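Serine/threonine-protein kinase pelle (Drosophila melanogaster, PDB 1D2Z) is a Toll-pathway serine/threonine kinase, recruited to the plasma membrane by Tube through paired death domains, that helps establish embryonic dorsoventral polarity. Local coordinates at residues A[51-54]-A[55-59]. Numbering follows the deposited sequence.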
loop_
_atom_site.group_PDB
_atom_site.type_symbol
_atom_site.label_atom_id
_atom_site.label_comp_id
_atom_site.label_asym_id
_atom_site.label_seq_id
_atom_site.Cartn_x
_atom_site.Cartn_y
_atom_site.Cartn_z
ATOM N N ILE A 51 -9.051 12.831 -1.225
ATOM C CA ILE A 51 -8.872 13.684 -0.049
ATOM C C ILE A 51 -9.839 14.863 -0.118
ATOM O O ILE A 51 -10.568 15.134 0.841
ATOM C CB ILE A 51 -7.432 14.248 0.059
ATOM C CG1 ILE A 51 -6.411 13.105 0.140
ATOM C CG2 ILE A 51 -7.322 15.142 1.295
ATOM C CD1 ILE A 51 -4.972 13.543 -0.039
ATOM N N SER A 52 -9.830 15.562 -1.251
ATOM C CA SER A 52 -10.710 16.709 -1.465
ATOM C C SER A 52 -12.151 16.289 -1.219
ATOM O O SER A 52 -12.895 16.978 -0.524
ATOM C CB SER A 52 -10.566 17.238 -2.899
ATOM O OG SER A 52 -11.546 18.223 -3.180
ATOM N N SER A 53 -12.508 15.124 -1.756
ATOM C CA SER A 53 -13.846 14.565 -1.627
ATOM C C SER A 53 -14.235 14.341 -0.171
ATOM O O SER A 53 -15.324 14.730 0.251
ATOM C CB SER A 53 -13.937 13.244 -2.397
ATOM O OG SER A 53 -15.178 12.601 -2.170
ATOM N N GLN A 54 -13.350 13.702 0.589
ATOM C CA GLN A 54 -13.610 13.436 2.002
ATOM C C GLN A 54 -13.807 14.728 2.772
ATOM O O GLN A 54 -14.677 14.805 3.638
ATOM C CB GLN A 54 -12.469 12.627 2.626
ATOM C CG GLN A 54 -12.409 11.189 2.161
ATOM C CD GLN A 54 -13.625 10.391 2.585
ATOM O OE1 GLN A 54 -14.410 9.943 1.753
ATOM N NE2 GLN A 54 -13.789 10.215 3.886
ATOM N N LYS A 55 -13.021 15.747 2.430
ATOM C CA LYS A 55 -13.109 17.042 3.091
ATOM C C LYS A 55 -14.470 17.693 2.859
ATOM O O LYS A 55 -15.076 18.223 3.792
ATOM C CB LYS A 55 -11.998 17.981 2.615
ATOM C CG LYS A 55 -12.001 19.317 3.340
ATOM C CD LYS A 55 -11.152 20.363 2.643
ATOM C CE LYS A 55 -11.264 21.697 3.369
ATOM N NZ LYS A 55 -10.644 22.813 2.600
ATOM N N GLN A 56 -14.949 17.650 1.618
ATOM C CA GLN A 56 -16.249 18.232 1.277
ATOM C C GLN A 56 -17.367 17.552 2.070
ATOM O O GLN A 56 -18.395 18.167 2.356
ATOM C CB GLN A 56 -16.516 18.114 -0.228
ATOM C CG GLN A 56 -15.538 18.900 -1.099
ATOM C CD GLN A 56 -15.708 18.610 -2.581
ATOM O OE1 GLN A 56 -16.806 18.731 -3.126
ATOM N NE2 GLN A 56 -14.618 18.222 -3.242
ATOM N N ARG A 57 -17.152 16.286 2.426
ATOM C CA ARG A 57 -18.117 15.515 3.206
ATOM C C ARG A 57 -17.950 15.740 4.714
ATOM O O ARG A 57 -18.436 14.951 5.525
ATOM C CB ARG A 57 -18.013 14.021 2.870
ATOM C CG ARG A 57 -18.700 13.638 1.562
ATOM C CD ARG A 57 -18.609 12.142 1.272
ATOM N NE ARG A 57 -17.367 11.790 0.590
ATOM C CZ ARG A 57 -17.108 10.598 0.055
ATOM N NH1 ARG A 57 -18.004 9.620 0.125
ATOM N NH2 ARG A 57 -15.959 10.391 -0.577
ATOM N N GLY A 58 -17.249 16.814 5.077
ATOM C CA GLY A 58 -17.037 17.148 6.479
ATOM C C GLY A 58 -15.984 16.362 7.249
ATOM O O GLY A 58 -15.864 16.519 8.463
ATOM N N ARG A 59 -15.220 15.518 6.561
ATOM C CA ARG A 59 -14.182 14.733 7.221
ATOM C C ARG A 59 -12.814 15.408 7.174
ATOM O O ARG A 59 -12.593 16.347 6.408
ATOM C CB ARG A 59 -14.109 13.325 6.629
ATOM C CG ARG A 59 -15.378 12.519 6.844
ATOM C CD ARG A 59 -15.163 11.041 6.574
ATOM N NE ARG A 59 -16.380 10.262 6.798
ATOM C CZ ARG A 59 -17.364 10.123 5.909
ATOM N NH1 ARG A 59 -17.286 10.710 4.720
ATOM N NH2 ARG A 59 -18.431 9.396 6.211
#
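Gln-54 lays its amide against two arginines that follow it in the chain. Its OE1 sits over one face of the Arg-57 guanidinium, 2.8 Å from NH2, but at too poor an angle to count as a hydrogen bond. The two planes are turned 64° apart. On the other branch, NE2 of Gln-54 lies 3.1 Å from CD of Arg-59, and here amide and guanidinium are only 19° from parallel. A bend at chi2 brings the amide of Gln-54 back toward both. Arg-57 in turn kinks at chi3 (-86°), which folds its guanidinium back along the helix; NH2 reaches OG of Ser-53 at 2.8 Å in a weak, bent bond.

All this happens where helix 45-56 of the death domain's helical bundle runs out. The ending is a Schellman motif: N of Arg-59 bonds to O of Gln-54 at 3.1 Å, N of Gly-58 to O of Lys-55 at 2.9 Å, and Gly-58 takes the positive phi at C-prime. Cut back to an alanine, Gln-54 would probably leave the Arg-57 guanidinium without the oxygen over its face and the Arg-59 side chain freer to swing.

One residue earlier along the helix than the Ser-53 and Arg-57 pair, Gln-56 reaches back to Ser-52: its NE2 donates to OG of Ser-52 at 3.1 Å, nearly in its own amide plane, and adds a weak bond to O of Ser-52, which already accepts N of Gln-56. Ile-51 faces inward instead, packing on Trp-34 and on Ala-61, Glu-64 and Ile-68 of helix 61-73.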